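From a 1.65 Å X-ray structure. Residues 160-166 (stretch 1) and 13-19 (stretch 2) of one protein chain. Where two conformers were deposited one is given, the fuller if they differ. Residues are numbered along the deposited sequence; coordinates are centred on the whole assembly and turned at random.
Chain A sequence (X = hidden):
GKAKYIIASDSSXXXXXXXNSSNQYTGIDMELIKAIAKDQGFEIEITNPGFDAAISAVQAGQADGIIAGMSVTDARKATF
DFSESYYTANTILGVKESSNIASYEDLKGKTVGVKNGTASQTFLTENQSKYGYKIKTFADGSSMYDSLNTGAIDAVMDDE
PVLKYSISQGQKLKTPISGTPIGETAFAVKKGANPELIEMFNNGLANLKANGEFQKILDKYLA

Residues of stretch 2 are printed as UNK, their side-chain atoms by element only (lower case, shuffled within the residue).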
# COMPACT_ATOMS: atom_id res chain seq x y z
N GLU A 160 2.53 4.93 4.28
CA GLU A 160 3.88 4.40 4.39
C GLU A 160 4.41 3.73 3.10
O GLU A 160 5.53 4.01 2.71
CB GLU A 160 4.00 3.42 5.57
CG GLU A 160 5.34 2.72 5.58
CD GLU A 160 5.64 1.99 6.87
OE1 GLU A 160 5.06 2.33 7.93
OE2 GLU A 160 6.48 1.06 6.81
N PRO A 161 3.61 2.88 2.42
CA PRO A 161 4.24 2.28 1.23
C PRO A 161 4.55 3.30 0.13
O PRO A 161 5.49 3.12 -0.64
CB PRO A 161 3.18 1.27 0.75
CG PRO A 161 1.90 1.69 1.40
CD PRO A 161 2.29 2.31 2.70
N VAL A 162 3.78 4.39 0.08
CA VAL A 162 4.03 5.43 -0.91
C VAL A 162 5.29 6.19 -0.57
O VAL A 162 6.17 6.40 -1.43
CB VAL A 162 2.82 6.41 -0.99
CG1 VAL A 162 3.18 7.63 -1.83
CG2 VAL A 162 1.62 5.70 -1.58
N LEU A 163 5.41 6.58 0.69
CA LEU A 163 6.59 7.29 1.15
C LEU A 163 7.84 6.41 1.04
O LEU A 163 8.87 6.88 0.55
CB LEU A 163 6.41 7.77 2.58
CG LEU A 163 6.23 9.27 2.76
CD1 LEU A 163 5.92 9.59 4.22
CD2 LEU A 163 7.48 10.01 2.28
N LYS A 164 7.77 5.16 1.49
CA LYS A 164 8.94 4.28 1.44
C LYS A 164 9.35 3.98 -0.01
O LYS A 164 10.53 3.84 -0.31
CB LYS A 164 8.67 2.96 2.18
CG LYS A 164 8.60 3.08 3.69
CD LYS A 164 9.96 2.97 4.34
CE LYS A 164 9.85 2.86 5.86
NZ LYS A 164 9.21 1.58 6.30
N TYR A 165 8.37 3.85 -0.90
CA TYR A 165 8.70 3.60 -2.30
C TYR A 165 9.46 4.79 -2.87
O TYR A 165 10.46 4.64 -3.56
CB TYR A 165 7.43 3.33 -3.13
CG TYR A 165 7.69 3.17 -4.61
CD1 TYR A 165 8.51 2.17 -5.08
CD2 TYR A 165 7.10 4.03 -5.54
CE1 TYR A 165 8.77 2.01 -6.43
CE2 TYR A 165 7.34 3.88 -6.90
CZ TYR A 165 8.18 2.86 -7.34
OH TYR A 165 8.45 2.69 -8.68
N SER A 166 8.98 5.99 -2.55
CA SER A 166 9.62 7.21 -3.03
C SER A 166 11.04 7.33 -2.49
O SER A 166 11.96 7.70 -3.22
CB SER A 166 8.79 8.44 -2.66
OG SER A 166 8.72 8.63 -1.26
N UNK A 13 -1.08 1.80 -9.24
CA UNK A 13 -1.19 1.89 -7.80
C UNK A 13 0.18 1.53 -7.20
O UNK A 13 0.31 0.53 -6.50
c UNK A 13 -2.76 0.39 -4.88
c UNK A 13 -2.80 1.31 -5.91
c UNK A 13 -3.83 2.90 -4.42
c UNK A 13 -3.23 0.71 -3.63
c UNK A 13 -2.29 0.96 -7.28
c UNK A 13 -3.77 1.97 -3.39
c UNK A 13 -3.35 2.56 -5.67
N UNK A 14 1.19 2.34 -7.51
CA UNK A 14 2.56 2.07 -7.06
C UNK A 14 2.60 2.21 -5.54
O UNK A 14 1.97 3.11 -4.99
c UNK A 14 3.55 3.05 -7.72
N UNK A 15 3.38 1.35 -4.86
CA UNK A 15 4.28 0.31 -5.35
C UNK A 15 3.66 -1.07 -5.52
O UNK A 15 4.39 -2.01 -5.83
c UNK A 15 4.53 0.49 -2.99
c UNK A 15 3.50 1.54 -3.40
c UNK A 15 5.34 0.25 -4.25
N UNK A 16 2.35 -1.21 -5.33
CA UNK A 16 1.71 -2.53 -5.45
C UNK A 16 1.60 -3.00 -6.89
O UNK A 16 1.87 -4.17 -7.20
c UNK A 16 0.76 -3.22 -2.41
c UNK A 16 0.88 -2.96 -1.06
c UNK A 16 0.25 -0.92 -2.83
c UNK A 16 0.36 -0.65 -1.47
c UNK A 16 0.43 -2.21 -3.31
c UNK A 16 0.34 -2.50 -4.77
c UNK A 16 0.68 -1.68 -0.58
N UNK A 17 1.22 -2.11 -7.80
CA UNK A 17 1.12 -2.48 -9.20
C UNK A 17 1.22 -1.21 -10.02
O UNK A 17 0.54 -0.21 -9.74
c UNK A 17 -0.30 -3.61 -10.99
c UNK A 17 -1.44 -2.50 -9.01
c UNK A 17 -0.19 -3.27 -9.49
N UNK A 18 2.11 -1.25 -11.00
CA UNK A 18 2.32 -0.11 -11.88
C UNK A 18 3.08 -0.53 -13.12
O UNK A 18 3.66 -1.62 -13.17
c UNK A 18 5.75 -0.50 -8.92
c UNK A 18 5.57 0.99 -11.25
c UNK A 18 4.41 0.62 -10.60
c UNK A 18 3.06 1.02 -11.14
c UNK A 18 4.51 -0.13 -9.43
c UNK A 18 6.81 0.62 -10.75
c UNK A 18 6.89 -0.12 -9.59
N UNK A 19 3.05 0.32 -14.13
CA UNK A 19 3.74 0.06 -15.39
C UNK A 19 5.20 0.51 -15.32
O UNK A 19 5.49 1.64 -14.91
c UNK A 19 3.07 0.10 -17.89
n UNK A 19 2.36 0.40 -20.19
o UNK A 19 1.56 1.81 -18.64
c UNK A 19 3.00 0.78 -16.53
c UNK A 19 2.26 0.85 -18.95

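Position 13 carries seven side-chain carbons, one leading into a six-membered ring with no heteroatom. The ring is out of reach of the helix of residues 160-166, so its identity rests on atom count and shape alone: Phe 13. Its backbone helps to close a tight turn, with Phe 13 N donating to the carbonyl O of position 17 (2.6 Å) and Phe 13 O accepting from the N of position 17 (3.1 Å).

Position 14 has a single side-chain carbon, CB, which points toward the helix and lies 4.0 Å from Tyr 165 CE2. Nothing extends beyond it, and the residue is Ala 14. Its carbonyl O also approaches Val 162 CG2, at 4.3 Å.

At position 15, three carbons close a ring onto the backbone nitrogen, and this ring packs against Pro 161 and Tyr 165. The closure onto nitrogen identifies Pro 15. The peptide bond before it is cis. The ring faces the helix at two points: CG lies 3.7 Å from Pro 161 O and 4.1 Å from Pro 161 CB, while CB is 3.8 Å from Tyr 165 CG. Pro 15 CB also makes an off-centre CH-pi contact, 4.2 Å from the centroid of the Tyr 165 ring.

Position 16 again shows one carbon followed by a six-carbon ring. Its CA-to-CB bond runs sideways, but the end of the side chain comes nearer to the helix and meets Pro 161. This is Phe 16, whose CE2 packs 4.0 Å from Pro 161 CG.

Position 17 bears three carbons, one of them carrying the other two. It is buried, yet touches nothing on the helix. This beta-branched side chain is Val 17.

Position 18 has seven carbons, one plus a six-membered ring that meets Tyr 165, and no hydroxyl oxygen, hence Phe 18. Its CZ lies 3.3 Å from Tyr 165 OH and 4.0 Å from Tyr 165 CZ. The two rings meet obliquely, with centroids 5.5 Å apart and planes at 54°.

Position 19 holds three carbons in a row, the third bearing one oxygen and one nitrogen, and touches nothing on the helix. A terminal amide on a two-methylene chain makes it Gln 19.

The contact is apolar, with no hydrogen bond or salt bridge between the stretches, and buries 283 Å² in total. Pro 161 and Tyr 165, one helical turn apart and joined by the Tyr 165 N to Pro 161 O hydrogen bond (3.0 Å), both point toward the loop. Pro 15 touches both, while Tyr 165 reaches on to Ala 14 and Phe 18 and Pro 161 meets Phe 16.

Stretch 2 (13-19) FAPFVFQ
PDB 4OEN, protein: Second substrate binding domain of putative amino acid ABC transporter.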